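Putative uncharacterized protein (Chaetomium thermophilum, PDB 5T8V) probably acts as a cohesin loader that associates with chromatin, of which this chain is the C-terminal, HEAT-repeat part. Local coordinates at residues A[1277-1285]-A[1421-1432]. Sequence-based numbering, arbitrary orientation.
Sequences RFIIENLAF and GDKVWEEINNIM
Ile1280 and Ile1428 meet tip to tip, CD1 to CD1 at 3.8 Å. Val1380 of helix 1364-1387 also packs on Ile1280. Further along, the Phe1285 ring turns its edge to Trp1425, Phe1285 CE2 lying 3.8 Å from Trp1425 CE3. Phe1226 stacks on Phe1285 and meets Trp1425 edge-to-face. Val1424 CG1 adds an apolar touch at Phe1285 CE1. The two helices run antiparallel at 166°, their axes 11.2 Å apart at closest approach. The contact packs helix 1422-1431, near the C-terminus, on helix 1271-1284 of the largely helical HEAT-repeat protein Scc2. The Glu1281 carboxylate lies flat over one face of the Trp1425 indole, the planes 4° apart and OE2 3.6 Å from CH2. Its OE1 accepts a hydrogen bond from Gly1220 N, and its OE2 forms a salt bridge, through a weak bond, with Arg1277 NE. With CG anti to the backbone N (chi1 180°) and an extended chain, Arg1277 slides past Met1432, whose CB sits over one guanidinium face. At the outer edge Arg1277 NH2 donates a hydrogen bond to Asn1429 OD1 at 3.2 Å, the donor lying well out of the carbonyl plane. A leucine in place of Arg1277 would probably leave Glu1281 OE2 without this salt bridge and Asn1429 OD1 without this donor.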
ATOM      1  N   ARG A1277      -3.316 -14.191 -42.170  1.00 56.79           N
ATOM      2  CA  ARG A1277      -3.474 -14.483 -40.750  1.00 55.73           C
ATOM      3  C   ARG A1277      -2.468 -13.697 -39.922  1.00 53.24           C
ATOM      4  O   ARG A1277      -2.817 -13.088 -38.900  1.00 52.27           O
ATOM      5  CB  ARG A1277      -3.310 -15.983 -40.504  1.00 57.42           C
ATOM      6  CG  ARG A1277      -3.453 -16.380 -39.043  1.00 58.19           C
ATOM      7  CD  ARG A1277      -3.208 -17.861 -38.836  1.00 59.87           C
ATOM      8  NE  ARG A1277      -3.678 -18.301 -37.526  1.00 61.50           N
ATOM      9  CZ  ARG A1277      -3.707 -19.567 -37.124  1.00 64.14           C
ATOM     10  NH1 ARG A1277      -3.291 -20.537 -37.929  1.00 65.51           N
ATOM     11  NH2 ARG A1277      -4.159 -19.865 -35.914  1.00 65.41           N
ATOM     12  N   PHE A1278      -1.204 -13.698 -40.355  1.00 58.05           N
ATOM     13  CA  PHE A1278      -0.170 -12.999 -39.604  1.00 57.47           C
ATOM     14  C   PHE A1278      -0.536 -11.538 -39.380  1.00 57.36           C
ATOM     15  O   PHE A1278      -0.326 -11.004 -38.284  1.00 58.05           O
ATOM     16  CB  PHE A1278       1.177 -13.100 -40.321  1.00 57.38           C
ATOM     17  CG  PHE A1278       2.227 -12.180 -39.760  1.00 56.47           C
ATOM     18  CD1 PHE A1278       2.879 -12.491 -38.581  1.00 56.80           C
ATOM     19  CD2 PHE A1278       2.555 -11.002 -40.408  1.00 56.07           C
ATOM     20  CE1 PHE A1278       3.840 -11.644 -38.059  1.00 56.79           C
ATOM     21  CE2 PHE A1278       3.513 -10.153 -39.894  1.00 55.82           C
ATOM     22  CZ  PHE A1278       4.157 -10.474 -38.718  1.00 56.33           C
ATOM     23  N   ILE A1279      -1.091 -10.871 -40.397  1.00 50.99           N
ATOM     24  CA  ILE A1279      -1.326  -9.432 -40.289  1.00 51.11           C
ATOM     25  C   ILE A1279      -2.745  -9.084 -39.854  1.00 50.57           C
ATOM     26  O   ILE A1279      -3.040  -7.898 -39.665  1.00 50.78           O
ATOM     27  CB  ILE A1279      -0.975  -8.692 -41.598  1.00 52.09           C
ATOM     28  CG1 ILE A1279      -1.856  -9.149 -42.762  1.00 52.79           C
ATOM     29  CG2 ILE A1279       0.499  -8.893 -41.929  1.00 52.47           C
ATOM     30  CD1 ILE A1279      -1.621  -8.344 -44.034  1.00 53.36           C
ATOM     31  N   ILE A1280      -3.631 -10.065 -39.682  1.00 57.65           N
ATOM     32  CA  ILE A1280      -4.907  -9.789 -39.017  1.00 58.31           C
ATOM     33  C   ILE A1280      -4.795 -10.031 -37.517  1.00 58.39           C
ATOM     34  O   ILE A1280      -5.369  -9.285 -36.713  1.00 58.43           O
ATOM     35  CB  ILE A1280      -6.057 -10.615 -39.637  1.00 59.10           C
ATOM     36  CG1 ILE A1280      -5.859 -12.113 -39.404  1.00 59.87           C
ATOM     37  CG2 ILE A1280      -6.203 -10.314 -41.121  1.00 59.04           C
ATOM     38  CD1 ILE A1280      -6.678 -12.658 -38.251  1.00 60.69           C
ATOM     39  N   GLU A1281      -4.040 -11.061 -37.120  1.00 54.39           N
ATOM     40  CA  GLU A1281      -3.776 -11.264 -35.701  1.00 54.79           C
ATOM     41  C   GLU A1281      -3.071 -10.057 -35.094  1.00 54.62           C
ATOM     42  O   GLU A1281      -3.175  -9.821 -33.884  1.00 54.85           O
ATOM     43  CB  GLU A1281      -2.948 -12.532 -35.502  1.00 54.60           C
ATOM     44  CG  GLU A1281      -3.701 -13.814 -35.809  1.00 55.63           C
ATOM     45  CD  GLU A1281      -2.811 -15.043 -35.758  1.00 57.01           C
ATOM     46  OE1 GLU A1281      -1.692 -14.993 -36.308  1.00 55.97           O
ATOM     47  OE2 GLU A1281      -3.230 -16.057 -35.165  1.00 59.15           O
ATOM     48  N   ASN A1282      -2.351  -9.282 -35.911  1.00 55.41           N
ATOM     49  CA  ASN A1282      -1.805  -8.014 -35.437  1.00 56.42           C
ATOM     50  C   ASN A1282      -2.904  -6.974 -35.271  1.00 58.51           C
ATOM     51  O   ASN A1282      -2.879  -6.181 -34.323  1.00 59.09           O
ATOM     52  CB  ASN A1282      -0.735  -7.497 -36.400  1.00 55.75           C
ATOM     53  CG  ASN A1282       0.599  -8.195 -36.227  1.00 55.41           C
ATOM     54  OD1 ASN A1282       1.315  -7.956 -35.257  1.00 55.84           O
ATOM     55  ND2 ASN A1282       0.950  -9.049 -37.181  1.00 55.33           N
ATOM     56  N   LEU A1283      -3.878  -6.957 -36.185  1.00 44.49           N
ATOM     57  CA  LEU A1283      -4.961  -5.984 -36.088  1.00 45.28           C
ATOM     58  C   LEU A1283      -5.789  -6.209 -34.831  1.00 46.82           C
ATOM     59  O   LEU A1283      -6.276  -5.251 -34.221  1.00 47.79           O
ATOM     60  CB  LEU A1283      -5.851  -6.057 -37.328  1.00 45.17           C
ATOM     61  CG  LEU A1283      -5.182  -5.717 -38.661  1.00 44.05           C
ATOM     62  CD1 LEU A1283      -6.126  -6.019 -39.817  1.00 44.31           C
ATOM     63  CD2 LEU A1283      -4.733  -4.265 -38.698  1.00 43.88           C
ATOM     64  N   ALA A1284      -5.962  -7.471 -34.431  1.00 71.90           N
ATOM     65  CA  ALA A1284      -6.756  -7.768 -33.241  1.00 75.73           C
ATOM     66  C   ALA A1284      -6.301  -6.939 -32.043  1.00 78.21           C
ATOM     67  O   ALA A1284      -7.124  -6.367 -31.320  1.00 80.23           O
ATOM     68  CB  ALA A1284      -6.674  -9.261 -32.919  1.00 75.25           C
ATOM     69  N   PHE A1285      -4.990  -6.860 -31.823  1.00 64.28           N
ATOM     70  CA  PHE A1285      -4.422  -6.154 -30.681  1.00 65.17           C
ATOM     71  C   PHE A1285      -3.349  -5.203 -31.183  1.00 65.21           C
ATOM     72  O   PHE A1285      -2.465  -5.615 -31.939  1.00 64.39           O
ATOM     73  CB  PHE A1285      -3.831  -7.140 -29.671  1.00 64.56           C
ATOM     74  CG  PHE A1285      -4.434  -8.517 -29.746  1.00 63.09           C
ATOM     75  CD1 PHE A1285      -5.563  -8.839 -29.007  1.00 63.66           C
ATOM     76  CD2 PHE A1285      -3.877  -9.487 -30.563  1.00 60.67           C
ATOM     77  CE1 PHE A1285      -6.118 -10.105 -29.080  1.00 62.18           C
ATOM     78  CE2 PHE A1285      -4.428 -10.754 -30.639  1.00 59.34           C
ATOM     79  CZ  PHE A1285      -5.550 -11.063 -29.897  1.00 59.94           C
ATOM     80  N   GLY A1421      -9.678 -11.463 -24.989  1.00106.68           N
ATOM     81  CA  GLY A1421      -9.102 -11.657 -26.304  1.00102.75           C
ATOM     82  C   GLY A1421      -8.778 -13.106 -26.602  1.00101.26           C
ATOM     83  O   GLY A1421      -8.252 -13.423 -27.672  1.00 98.99           O
ATOM     84  N   ASP A1422      -9.082 -13.999 -25.657  1.00 85.32           N
ATOM     85  CA  ASP A1422      -8.840 -15.420 -25.883  1.00 84.50           C
ATOM     86  C   ASP A1422      -9.854 -15.998 -26.862  1.00 79.77           C
ATOM     87  O   ASP A1422      -9.510 -16.845 -27.695  1.00 78.83           O
ATOM     88  CB  ASP A1422      -8.886 -16.175 -24.555  1.00 90.18           C
ATOM     89  CG  ASP A1422      -7.813 -15.718 -23.588  1.00 93.61           C
ATOM     90  OD1 ASP A1422      -6.669 -15.487 -24.031  1.00 93.34           O
ATOM     91  OD2 ASP A1422      -8.114 -15.586 -22.383  1.00 97.18           O
ATOM     92  N   LYS A1423     -11.108 -15.547 -26.780  1.00 99.87           N
ATOM     93  CA  LYS A1423     -12.142 -16.053 -27.678  1.00 96.90           C
ATOM     94  C   LYS A1423     -11.801 -15.758 -29.133  1.00 93.03           C
ATOM     95  O   LYS A1423     -11.945 -16.627 -30.000  1.00 91.96           O
ATOM     96  CB  LYS A1423     -13.494 -15.442 -27.312  1.00 97.65           C
ATOM     97  CG  LYS A1423     -13.971 -15.775 -25.907  1.00101.35           C
ATOM     98  CD  LYS A1423     -15.288 -15.082 -25.588  1.00102.01           C
ATOM     99  CE  LYS A1423     -15.813 -15.484 -24.217  1.00104.95           C
ATOM    100  NZ  LYS A1423     -17.098 -14.807 -23.891  1.00105.53           N
ATOM    101  N   VAL A1424     -11.350 -14.535 -29.419  1.00 82.40           N
ATOM    102  CA  VAL A1424     -11.034 -14.164 -30.794  1.00 79.04           C
ATOM    103  C   VAL A1424      -9.817 -14.934 -31.293  1.00 79.18           C
ATOM    104  O   VAL A1424      -9.752 -15.327 -32.463  1.00 78.19           O
ATOM    105  CB  VAL A1424     -10.830 -12.640 -30.901  1.00 76.68           C
ATOM    106  CG1 VAL A1424      -9.686 -12.177 -30.006  1.00 77.01           C
ATOM    107  CG2 VAL A1424     -10.587 -12.231 -32.348  1.00 74.12           C
ATOM    108  N   TRP A1425      -8.835 -15.163 -30.420  1.00 74.53           N
ATOM    109  CA  TRP A1425      -7.656 -15.935 -30.799  1.00 74.28           C
ATOM    110  C   TRP A1425      -8.040 -17.371 -31.145  1.00 76.38           C
ATOM    111  O   TRP A1425      -7.794 -17.851 -32.261  1.00 75.79           O
ATOM    112  CB  TRP A1425      -6.643 -15.897 -29.652  1.00 75.43           C
ATOM    113  CG  TRP A1425      -5.289 -16.442 -29.981  1.00 74.80           C
ATOM    114  CD1 TRP A1425      -4.789 -17.662 -29.631  1.00 76.24           C
ATOM    115  CD2 TRP A1425      -4.252 -15.778 -30.713  1.00 72.47           C
ATOM    116  NE1 TRP A1425      -3.506 -17.801 -30.103  1.00 75.22           N
ATOM    117  CE2 TRP A1425      -3.153 -16.658 -30.771  1.00 72.82           C
ATOM    118  CE3 TRP A1425      -4.147 -14.526 -31.328  1.00 70.47           C
ATOM    119  CZ2 TRP A1425      -1.964 -16.328 -31.419  1.00 71.38           C
ATOM    120  CZ3 TRP A1425      -2.966 -14.200 -31.972  1.00 68.79           C
ATOM    121  CH2 TRP A1425      -1.890 -15.098 -32.013  1.00 69.19           C
ATOM    122  N   GLU A1426      -8.656 -18.068 -30.188  1.00 89.38           N
ATOM    123  CA  GLU A1426      -9.126 -19.429 -30.419  1.00 91.67           C
ATOM    124  C   GLU A1426      -9.957 -19.519 -31.692  1.00 92.04           C
ATOM    125  O   GLU A1426      -9.733 -20.396 -32.534  1.00 92.75           O
ATOM    126  CB  GLU A1426      -9.935 -19.900 -29.207  1.00 93.87           C
ATOM    127  CG  GLU A1426     -10.764 -21.158 -29.431  1.00 96.12           C
ATOM    128  CD  GLU A1426     -11.544 -21.559 -28.195  1.00 99.94           C
ATOM    129  OE1 GLU A1426     -11.252 -21.020 -27.104  1.00100.96           O
ATOM    130  OE2 GLU A1426     -12.456 -22.407 -28.313  1.00102.17           O
ATOM    131  N   GLU A1427     -10.924 -18.613 -31.852  1.00101.39           N
ATOM    132  CA  GLU A1427     -11.801 -18.674 -33.016  1.00101.80           C
ATOM    133  C   GLU A1427     -11.023 -18.454 -34.306  1.00 98.51           C
ATOM    134  O   GLU A1427     -11.302 -19.097 -35.325  1.00 98.55           O
ATOM    135  CB  GLU A1427     -12.924 -17.644 -32.883  1.00102.86           C
ATOM    136  CG  GLU A1427     -13.969 -17.719 -33.987  1.00103.94           C
ATOM    137  CD  GLU A1427     -14.700 -19.049 -34.013  1.00107.68           C
ATOM    138  OE1 GLU A1427     -14.589 -19.813 -33.029  1.00110.80           O
ATOM    139  OE2 GLU A1427     -15.386 -19.332 -35.018  1.00107.88           O
ATOM    140  N   ILE A1428     -10.045 -17.547 -34.287  1.00 68.36           N
ATOM    141  CA  ILE A1428      -9.193 -17.350 -35.457  1.00 66.54           C
ATOM    142  C   ILE A1428      -8.500 -18.655 -35.823  1.00 65.88           C
ATOM    143  O   ILE A1428      -8.447 -19.044 -36.995  1.00 65.37           O
ATOM    144  CB  ILE A1428      -8.179 -16.220 -35.205  1.00 67.28           C
ATOM    145  CG1 ILE A1428      -8.877 -14.859 -35.285  1.00 66.98           C
ATOM    146  CG2 ILE A1428      -7.030 -16.271 -36.224  1.00 66.80           C
ATOM    147  CD1 ILE A1428      -8.031 -13.699 -34.804  1.00 66.51           C
ATOM    148  N   ASN A1429      -7.957 -19.355 -34.823  1.00 78.08           N
ATOM    149  CA  ASN A1429      -7.334 -20.648 -35.095  1.00 77.97           C
ATOM    150  C   ASN A1429      -8.343 -21.619 -35.701  1.00 78.69           C
ATOM    151  O   ASN A1429      -8.054 -22.294 -36.697  1.00 79.37           O
ATOM    152  CB  ASN A1429      -6.734 -21.226 -33.814  1.00 79.35           C
ATOM    153  CG  ASN A1429      -6.023 -22.546 -34.049  1.00 81.53           C
ATOM    154  OD1 ASN A1429      -5.397 -22.750 -35.088  1.00 81.36           O
ATOM    155  ND2 ASN A1429      -6.129 -23.456 -33.087  1.00 84.47           N
ATOM    156  N   ASN A1430      -9.537 -21.698 -35.109  1.00 88.93           N
ATOM    157  CA  ASN A1430     -10.580 -22.572 -35.638  1.00 91.08           C
ATOM    158  C   ASN A1430     -10.817 -22.303 -37.118  1.00 89.87           C
ATOM    159  O   ASN A1430     -10.820 -23.225 -37.940  1.00 88.81           O
ATOM    160  CB  ASN A1430     -11.873 -22.381 -34.846  1.00 91.12           C
ATOM    161  CG  ASN A1430     -11.704 -22.689 -33.371  1.00 93.53           C
ATOM    162  OD1 ASN A1430     -10.589 -22.900 -32.891  1.00 95.15           O
ATOM    163  ND2 ASN A1430     -12.814 -22.711 -32.641  1.00 94.12           N
ATOM    164  N   ILE A1431     -11.019 -21.033 -37.475  1.00 69.10           N
ATOM    165  CA  ILE A1431     -11.195 -20.673 -38.879  1.00 67.42           C
ATOM    166  C   ILE A1431      -9.993 -21.131 -39.692  1.00 68.18           C
ATOM    167  O   ILE A1431     -10.138 -21.646 -40.808  1.00 68.78           O
ATOM    168  CB  ILE A1431     -11.424 -19.154 -39.015  1.00 65.74           C
ATOM    169  CG1 ILE A1431     -12.682 -18.728 -38.250  1.00 66.39           C
ATOM    170  CG2 ILE A1431     -11.550 -18.756 -40.485  1.00 64.82           C
ATOM    171  CD1 ILE A1431     -12.726 -17.251 -37.924  1.00 64.76           C
ATOM    172  N   MET A1432      -8.791 -20.964 -39.141  1.00 67.91           N
ATOM    173  CA  MET A1432      -7.553 -21.305 -39.829  1.00 68.63           C
ATOM    174  C   MET A1432      -7.236 -22.795 -39.780  1.00 72.15           C
ATOM    175  O   MET A1432      -6.129 -23.189 -40.162  1.00 72.66           O
ATOM    176  CB  MET A1432      -6.394 -20.505 -39.231  1.00 67.74           C
ATOM    177  CG  MET A1432      -6.515 -19.005 -39.451  1.00 65.84           C
ATOM    178  SD  MET A1432      -6.280 -18.536 -41.177  1.00 65.19           S
ATOM    179  CE  MET A1432      -6.743 -16.808 -41.125  1.00 64.44           C
TER